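Local structure of mandelate racemase/muconate lactonizing enzyme (Polaromonas sp., 2OG9) at residues A[183-188]-A[216-221]; A[240-245]-A[251-256]; A[274-277]-A[281-284]. The protein probably racemises or otherwise transforms alpha-hydroxy acid substrates by proton abstraction, as in other enolase-superfamily enzymes of the mandelate racemase group. One frame throughout, in Å; residues are numbered along the deposited sequence.

Contact 1. Residues A[183-188]-A[216-221]; sequences LKVGQP and QQWDRP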
loop_
_atom_site.group_PDB
_atom_site.type_symbol
_atom_site.label_atom_id
_atom_site.label_comp_id
_atom_site.label_asym_id
_atom_site.label_seq_id
_atom_site.Cartn_x
_atom_site.Cartn_y
_atom_site.Cartn_z
ATOM N N LEU A 183 -28.104 -24.504 10.148
ATOM C CA LEU A 183 -29.134 -24.744 9.143
ATOM C C LEU A 183 -28.592 -24.595 7.730
ATOM O O LEU A 183 -27.866 -23.647 7.426
ATOM C CB LEU A 183 -30.303 -23.775 9.332
ATOM C CG LEU A 183 -31.028 -23.785 10.680
ATOM C CD1 LEU A 183 -32.056 -22.666 10.707
ATOM C CD2 LEU A 183 -31.693 -25.136 10.904
ATOM N N LYS A 184 -28.950 -25.542 6.870
ATOM C CA LYS A 184 -28.519 -25.505 5.482
ATOM C C LYS A 184 -29.408 -24.528 4.721
ATOM O O LYS A 184 -30.635 -24.575 4.838
ATOM C CB LYS A 184 -28.635 -26.891 4.850
ATOM C CG LYS A 184 -27.684 -27.931 5.418
ATOM C CD LYS A 184 -26.245 -27.659 5.007
ATOM C CE LYS A 184 -25.322 -28.775 5.474
ATOM N NZ LYS A 184 -25.780 -30.105 4.978
ATOM N N VAL A 185 -28.783 -23.635 3.958
ATOM C CA VAL A 185 -29.511 -22.657 3.156
ATOM C C VAL A 185 -28.835 -22.597 1.793
ATOM O O VAL A 185 -27.975 -23.419 1.492
ATOM C CB VAL A 185 -29.481 -21.247 3.799
ATOM C CG1 VAL A 185 -30.164 -21.281 5.159
ATOM C CG2 VAL A 185 -28.040 -20.754 3.930
ATOM N N GLY A 186 -29.223 -21.635 0.966
ATOM C CA GLY A 186 -28.603 -21.514 -0.341
ATOM C C GLY A 186 -29.407 -22.084 -1.493
ATOM O O GLY A 186 -28.842 -22.518 -2.496
ATOM N N GLN A 187 -30.726 -22.097 -1.353
ATOM C CA GLN A 187 -31.586 -22.602 -2.416
ATOM C C GLN A 187 -32.085 -21.420 -3.242
ATOM O O GLN A 187 -32.248 -20.315 -2.724
ATOM C CB GLN A 187 -32.766 -23.375 -1.825
ATOM C CG GLN A 187 -33.537 -22.620 -0.760
ATOM C CD GLN A 187 -34.591 -23.478 -0.090
ATOM O OE1 GLN A 187 -35.186 -23.080 0.912
ATOM N NE2 GLN A 187 -34.832 -24.663 -0.643
ATOM N N PRO A 188 -32.328 -21.639 -4.543
ATOM C CA PRO A 188 -32.806 -20.596 -5.454
ATOM C C PRO A 188 -33.871 -19.661 -4.881
ATOM O O PRO A 188 -33.911 -18.478 -5.224
ATOM C CB PRO A 188 -33.311 -21.400 -6.644
ATOM C CG PRO A 188 -32.310 -22.517 -6.706
ATOM C CD PRO A 188 -32.195 -22.928 -5.249
ATOM N N GLN A 216 -21.472 -22.452 -0.761
ATOM C CA GLN A 216 -21.024 -21.820 -2.001
ATOM C C GLN A 216 -22.125 -21.641 -3.045
ATOM O O GLN A 216 -21.835 -21.589 -4.237
ATOM C CB GLN A 216 -19.896 -22.643 -2.640
ATOM C CG GLN A 216 -18.755 -23.034 -1.712
ATOM C CD GLN A 216 -17.654 -23.803 -2.431
ATOM O OE1 GLN A 216 -16.986 -23.272 -3.315
ATOM N NE2 GLN A 216 -17.466 -25.063 -2.053
ATOM N N GLN A 217 -23.376 -21.531 -2.616
ATOM C CA GLN A 217 -24.475 -21.396 -3.571
ATOM C C GLN A 217 -24.816 -19.985 -4.042
ATOM O O GLN A 217 -25.501 -19.820 -5.052
ATOM C CB GLN A 217 -25.743 -22.042 -3.004
ATOM C CG GLN A 217 -25.663 -23.549 -2.836
ATOM C CD GLN A 217 -25.147 -24.245 -4.079
ATOM O OE1 GLN A 217 -23.938 -24.424 -4.250
ATOM N NE2 GLN A 217 -26.062 -24.628 -4.965
ATOM N N TRP A 218 -24.346 -18.969 -3.329
ATOM C CA TRP A 218 -24.665 -17.596 -3.705
ATOM C C TRP A 218 -23.608 -16.868 -4.526
ATOM O O TRP A 218 -22.410 -17.076 -4.332
ATOM C CB TRP A 218 -24.932 -16.757 -2.457
ATOM C CG TRP A 218 -26.051 -17.226 -1.588
ATOM C CD1 TRP A 218 -27.227 -17.791 -1.994
ATOM C CD2 TRP A 218 -26.152 -17.063 -0.167
ATOM N NE1 TRP A 218 -28.057 -17.983 -0.915
ATOM C CE2 TRP A 218 -27.424 -17.544 0.218
ATOM C CE3 TRP A 218 -25.293 -16.552 0.816
ATOM C CZ2 TRP A 218 -27.859 -17.528 1.549
ATOM C CZ3 TRP A 218 -25.725 -16.536 2.141
ATOM C CH2 TRP A 218 -27.000 -17.022 2.494
ATOM N N ASP A 219 -24.050 -16.016 -5.451
ATOM C CA ASP A 219 -23.098 -15.216 -6.211
ATOM C C ASP A 219 -22.935 -13.963 -5.350
ATOM O O ASP A 219 -23.692 -13.772 -4.399
ATOM C CB ASP A 219 -23.618 -14.865 -7.618
ATOM C CG ASP A 219 -25.005 -14.241 -7.612
ATOM O OD1 ASP A 219 -25.321 -13.451 -6.699
ATOM O OD2 ASP A 219 -25.781 -14.531 -8.549
ATOM N N ARG A 220 -21.957 -13.115 -5.652
ATOM C CA ARG A 220 -21.755 -11.924 -4.831
ATOM C C ARG A 220 -23.015 -11.104 -4.575
ATOM O O ARG A 220 -23.298 -10.747 -3.436
ATOM C CB ARG A 220 -20.664 -11.041 -5.429
ATOM C CG ARG A 220 -19.273 -11.613 -5.244
ATOM C CD ARG A 220 -18.234 -10.637 -5.723
ATOM N NE ARG A 220 -16.886 -11.179 -5.630
ATOM C CZ ARG A 220 -15.811 -10.549 -6.085
ATOM N NH1 ARG A 220 -15.938 -9.356 -6.658
ATOM N NH2 ARG A 220 -14.618 -11.115 -5.992
ATOM N N PRO A 221 -23.789 -10.792 -5.628
ATOM C CA PRO A 221 -25.012 -10.008 -5.435
ATOM C C PRO A 221 -26.009 -10.686 -4.485
ATOM O O PRO A 221 -26.545 -10.053 -3.576
ATOM C CB PRO A 221 -25.565 -9.882 -6.853
ATOM C CG PRO A 221 -24.329 -9.836 -7.684
ATOM C CD PRO A 221 -23.490 -10.945 -7.063
HETATM O O HOH W 1 -30.736 -18.757 -0.776
#

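Contact 2. Residues A[240-245]-A[251-256]; sequences EPLDAY and AALALQ. With CA (calcium ion), chain C.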
loop_
_atom_site.group_PDB
_atom_site.type_symbol
_atom_site.label_atom_id
_atom_site.label_comp_id
_atom_site.label_asym_id
_atom_site.label_seq_id
_atom_site.Cartn_x
_atom_site.Cartn_y
_atom_site.Cartn_z
ATOM N N GLU A 240 -19.672 -20.305 4.169
ATOM C CA GLU A 240 -19.504 -20.469 2.728
ATOM C C GLU A 240 -20.556 -19.765 1.876
ATOM O O GLU A 240 -21.199 -20.389 1.034
ATOM C CB GLU A 240 -19.498 -21.960 2.383
ATOM C CG GLU A 240 -18.225 -22.691 2.761
ATOM C CD GLU A 240 -17.091 -22.428 1.789
ATOM O OE1 GLU A 240 -16.381 -23.398 1.438
ATOM O OE2 GLU A 240 -16.905 -21.256 1.376
ATOM N N PRO A 241 -20.744 -18.453 2.078
ATOM C CA PRO A 241 -21.747 -17.754 1.272
ATOM C C PRO A 241 -21.378 -17.705 -0.211
ATOM O O PRO A 241 -22.255 -17.650 -1.071
ATOM C CB PRO A 241 -21.793 -16.367 1.907
ATOM C CG PRO A 241 -20.367 -16.182 2.398
ATOM C CD PRO A 241 -20.078 -17.532 3.016
ATOM N N LEU A 242 -20.080 -17.750 -0.501
ATOM C CA LEU A 242 -19.586 -17.680 -1.878
ATOM C C LEU A 242 -18.657 -18.836 -2.231
ATOM O O LEU A 242 -18.378 -19.694 -1.399
ATOM C CB LEU A 242 -18.818 -16.378 -2.077
ATOM C CG LEU A 242 -19.572 -15.075 -1.805
ATOM C CD1 LEU A 242 -18.583 -13.918 -1.761
ATOM C CD2 LEU A 242 -20.626 -14.862 -2.883
ATOM N N ASP A 243 -18.173 -18.842 -3.472
ATOM C CA ASP A 243 -17.238 -19.868 -3.911
ATOM C C ASP A 243 -16.079 -19.851 -2.917
ATOM O O ASP A 243 -15.585 -18.785 -2.542
ATOM C CB ASP A 243 -16.700 -19.560 -5.309
ATOM C CG ASP A 243 -15.629 -20.545 -5.746
ATOM O OD1 ASP A 243 -15.974 -21.683 -6.129
ATOM O OD2 ASP A 243 -14.436 -20.188 -5.689
ATOM N N ALA A 244 -15.643 -21.034 -2.501
ATOM C CA ALA A 244 -14.557 -21.170 -1.537
ATOM C C ALA A 244 -13.302 -20.373 -1.895
ATOM O O ALA A 244 -12.527 -19.992 -1.016
ATOM C CB ALA A 244 -14.202 -22.647 -1.374
ATOM N N TYR A 245 -13.106 -20.109 -3.181
ATOM C CA TYR A 245 -11.920 -19.383 -3.618
ATOM C C TYR A 245 -12.092 -17.891 -3.879
ATOM O O TYR A 245 -11.137 -17.220 -4.268
ATOM C CB TYR A 245 -11.333 -20.082 -4.848
ATOM C CG TYR A 245 -10.716 -21.414 -4.492
ATOM C CD1 TYR A 245 -9.402 -21.491 -4.041
ATOM C CD2 TYR A 245 -11.476 -22.585 -4.506
ATOM C CE1 TYR A 245 -8.858 -22.697 -3.601
ATOM C CE2 TYR A 245 -10.942 -23.798 -4.069
ATOM C CZ TYR A 245 -9.635 -23.843 -3.615
ATOM O OH TYR A 245 -9.103 -25.024 -3.156
ATOM N N ALA A 251 -14.044 -11.295 1.874
ATOM C CA ALA A 251 -13.507 -10.176 2.653
ATOM C C ALA A 251 -14.462 -8.986 2.615
ATOM O O ALA A 251 -14.642 -8.292 3.619
ATOM C CB ALA A 251 -12.135 -9.763 2.111
ATOM N N ALA A 252 -15.067 -8.749 1.455
ATOM C CA ALA A 252 -16.007 -7.639 1.297
ATOM C C ALA A 252 -17.235 -7.852 2.182
ATOM O O ALA A 252 -17.739 -6.915 2.796
ATOM C CB ALA A 252 -16.425 -7.505 -0.168
ATOM N N LEU A 253 -17.722 -9.086 2.241
ATOM C CA LEU A 253 -18.873 -9.389 3.077
ATOM C C LEU A 253 -18.525 -9.193 4.553
ATOM O O LEU A 253 -19.291 -8.595 5.306
ATOM C CB LEU A 253 -19.337 -10.827 2.830
ATOM C CG LEU A 253 -20.029 -11.068 1.485
ATOM C CD1 LEU A 253 -20.145 -12.557 1.211
ATOM C CD2 LEU A 253 -21.399 -10.405 1.502
ATOM N N ALA A 254 -17.362 -9.690 4.964
ATOM C CA ALA A 254 -16.929 -9.568 6.354
ATOM C C ALA A 254 -16.738 -8.113 6.778
ATOM O O ALA A 254 -16.997 -7.752 7.925
ATOM C CB ALA A 254 -15.631 -10.350 6.570
ATOM N N LEU A 255 -16.281 -7.271 5.858
ATOM C CA LEU A 255 -16.069 -5.868 6.187
ATOM C C LEU A 255 -17.398 -5.140 6.364
ATOM O O LEU A 255 -17.536 -4.285 7.233
ATOM C CB LEU A 255 -15.249 -5.179 5.083
ATOM C CG LEU A 255 -14.988 -3.676 5.252
ATOM C CD1 LEU A 255 -14.242 -3.431 6.552
ATOM C CD2 LEU A 255 -14.179 -3.145 4.067
ATOM N N GLN A 256 -18.372 -5.510 5.543
ATOM C CA GLN A 256 -19.691 -4.888 5.543
ATOM C C GLN A 256 -20.641 -5.321 6.655
ATOM O O GLN A 256 -21.309 -4.487 7.269
ATOM C CB GLN A 256 -20.360 -5.151 4.182
ATOM C CG GLN A 256 -21.783 -4.614 4.011
ATOM C CD GLN A 256 -21.858 -3.097 4.070
ATOM O OE1 GLN A 256 -21.022 -2.398 3.490
ATOM N NE2 GLN A 256 -22.869 -2.580 4.761
HETATM CA CA CA C . -17.656 -7.894 10.113
HETATM O O HOH W 2 -17.893 -5.530 10.087
HETATM O O HOH W 3 -15.486 -8.967 10.171
HETATM O O HOH W 4 -16.092 -6.471 11.375
HETATM O O HOH W 5 -18.397 -8.503 12.226
HETATM O O HOH W 6 -18.149 -10.206 9.441
#

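Contact 3. Residues A[274-277]-A[281-284]; sequences GDLI and AADY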
loop_
_atom_site.group_PDB
_atom_site.type_symbol
_atom_site.label_atom_id
_atom_site.label_comp_id
_atom_site.label_asym_id
_atom_site.label_seq_id
_atom_site.Cartn_x
_atom_site.Cartn_y
_atom_site.Cartn_z
ATOM N N GLY A 274 -3.552 -19.393 3.977
ATOM C CA GLY A 274 -2.763 -18.191 4.158
ATOM C C GLY A 274 -3.297 -17.077 3.277
ATOM O O GLY A 274 -3.355 -15.923 3.689
ATOM N N ASP A 275 -3.705 -17.428 2.062
ATOM C CA ASP A 275 -4.227 -16.443 1.125
ATOM C C ASP A 275 -5.546 -15.891 1.660
ATOM O O ASP A 275 -5.785 -14.683 1.642
ATOM C CB ASP A 275 -4.424 -17.089 -0.249
ATOM C CG ASP A 275 -4.533 -16.066 -1.365
ATOM O OD1 ASP A 275 -3.672 -15.160 -1.429
ATOM O OD2 ASP A 275 -5.473 -16.176 -2.183
ATOM N N LEU A 276 -6.393 -16.789 2.151
ATOM C CA LEU A 276 -7.681 -16.413 2.718
ATOM C C LEU A 276 -7.455 -15.449 3.891
ATOM O O LEU A 276 -8.132 -14.420 4.013
ATOM C CB LEU A 276 -8.411 -17.681 3.185
ATOM C CG LEU A 276 -9.832 -17.596 3.744
ATOM C CD1 LEU A 276 -10.431 -19.001 3.848
ATOM C CD2 LEU A 276 -9.804 -16.927 5.105
ATOM N N ILE A 277 -6.485 -15.778 4.739
ATOM C CA ILE A 277 -6.156 -14.958 5.904
ATOM C C ILE A 277 -5.564 -13.612 5.487
ATOM O O ILE A 277 -5.810 -12.598 6.133
ATOM C CB ILE A 277 -5.163 -15.707 6.834
ATOM C CG1 ILE A 277 -5.869 -16.919 7.460
ATOM C CG2 ILE A 277 -4.619 -14.763 7.914
ATOM C CD1 ILE A 277 -4.942 -17.839 8.263
ATOM N N ALA A 281 -10.566 -12.678 4.876
ATOM C CA ALA A 281 -11.796 -13.202 4.307
ATOM C C ALA A 281 -12.643 -14.063 5.237
ATOM O O ALA A 281 -13.695 -14.558 4.829
ATOM C CB ALA A 281 -11.465 -13.989 3.044
ATOM N N ALA A 282 -12.207 -14.248 6.476
ATOM C CA ALA A 282 -12.982 -15.073 7.399
ATOM C C ALA A 282 -12.845 -14.696 8.866
ATOM O O ALA A 282 -11.739 -14.516 9.376
ATOM C CB ALA A 282 -12.609 -16.537 7.214
ATOM N N ASP A 283 -13.985 -14.584 9.536
ATOM C CA ASP A 283 -14.022 -14.269 10.958
ATOM C C ASP A 283 -13.752 -15.593 11.676
ATOM O O ASP A 283 -13.032 -15.635 12.677
ATOM C CB ASP A 283 -15.394 -13.713 11.314
ATOM C CG ASP A 283 -15.661 -12.383 10.641
ATOM O OD1 ASP A 283 -15.005 -11.391 11.021
ATOM O OD2 ASP A 283 -16.505 -12.336 9.722
ATOM N N TYR A 284 -14.345 -16.662 11.149
ATOM C CA TYR A 284 -14.161 -18.025 11.655
ATOM C C TYR A 284 -13.481 -18.829 10.552
ATOM O O TYR A 284 -14.078 -19.064 9.501
ATOM C CB TYR A 284 -15.502 -18.705 11.962
ATOM C CG TYR A 284 -16.179 -18.272 13.245
ATOM C CD1 TYR A 284 -15.824 -18.829 14.475
ATOM C CD2 TYR A 284 -17.177 -17.302 13.227
ATOM C CE1 TYR A 284 -16.455 -18.424 15.660
ATOM C CE2 TYR A 284 -17.807 -16.891 14.394
ATOM C CZ TYR A 284 -17.442 -17.450 15.604
ATOM O OH TYR A 284 -18.050 -16.999 16.753
#

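Contact 1. Residues A[183-188]-A[216-221]
The indole of W218 meets V185 and G186 obliquely, while water 1 lies in the ring plane at its edge. CG2 of V185 touches the benzene part of the ring, 4.0 Å from W218 CZ2 and nearly as close to CH2; the CA of G186 lies by the pyrrole end, 3.6 Å from W218 NE1. With CG of W218 anti to its own carbonyl carbon (chi1 -59°), the ring is carried back to the loop after strand 181-184, while A223, M226 and F230 of helix 220-230 also pack on it. Water 1 bridges the segments: it accepts from W218 NE1 at 2.8 Å and donates to Q187 O at 2.9 Å. Next to the indole, the carbonyl of G186 presses on the aliphatic part of Q217, with 3.2 Å between G186 O and Q217 CB. A side chain at G186 would crowd that same CB, and at these backbone angles (phi 101°, psi 28°) it would also press on the carbonyl O of V185. A leucine in place of W218 would probably leave water 1 without the N-H it accepts from and V185 CG2 facing a gap. Two neighbouring loops of the TIM barrel, each following a parallel strand, thus meet through apolar contact, the glycine backbone and one water, which satisfies the buried indole N-H.

Contact 2. Residues A[240-245]-A[251-256]
P241 and L242, in the loop that leaves barrel strand 238-239, pack against L253 of helix 247-256, the helix of the same beta-alpha unit. L253 carries the helix side of the contact through a single methyl. Its CD1 meets L242 CD1 at 3.6 Å, the two leucines reaching for each other tip to tip, and lies 3.8 Å from P241 CG, where the proline ring and the leucine run past each other in opposite directions. CG of L253 stands anti to the carbonyl carbon (chi1 -72°), which helps to direct this methyl at both partners. In the TIM barrel such a loop links the C-terminal end of a strand to the helix that packs outside it, and A223 of helix 220-230 touches both L242 and L253, tying the preceding helix to the same apolar cluster. Farther along the loop D243 forms an Asx turn: Y245 N donates to D243 OD2 at 2.8 Å, approaching from well above the carboxylate plane (58° out of it). The other oxygen, OD1, makes a salt bridge with R111 of a neighbouring subunit. On the helix side, near its C-terminal end, a calcium ion is bound by A254 O at 2.3 Å, by F257 O and by five waters; one of these, water 2, also donates to L255 O at 3.1 Å.

Contact 3. Residues A[274-277]-A[281-284]
An extended first torsion in L276, with CG opposite the backbone N (chi1 -176°), turns the isobutyl group along the end of its helix, and CD2 comes to the methyls of A281 and A282. These residues belong to an alpha-beta connection of the TIM barrel: helix 270-278 ends here and the chain returns to strand 284-285. The turn is tied by a backbone bond between residues five apart in sequence, from A281 N to L276 O, 3.1 Å long and nearly straight at 162°. The donor is tilted 23° from the carbonyl plane. The bond sets A281 against the helix end, its CB 3.5 Å from L276 O and 4.0 Å from L276 CD2. Packing is closer one residue on, where A282 CB lies 3.5 Å from the same CD2, so one leucine branch serves two alanines in succession. T263 of the neighbouring strand 261-263 also touches both L276 and A282, which places the methyl cluster between the helix and the barrel wall. The same leucine methyl covers a polar atom: L276 CD2 lies 3.9 Å from A282 N, a buried amide nitrogen for which the structure offers no hydrogen-bond acceptor.

All three contacts belong to the barrel domain and are largely buried, contact 1 alone having an exposed participant, Q217. Contacts 1 and 2 both draw on loops that follow strands, and they meet directly: a probable hydrogen bond joins Q216 OE1 to A244 N at 2.7 Å. Contact 3 sits on the return path from helix to strand, yet touches contact 2, with A254 CB 3.8 Å from D283 OD2; contacts 1 and 3 remain about 10 Å apart at their nearest atoms. The chemistry differs accordingly. Contact 1 adds a water bridge to the packing of an indole on a glycine and a valine, contact 2 crosses through apolar atoms beside a calcium-bearing helix, and contact 3 pairs one direct backbone bond with methyl packing.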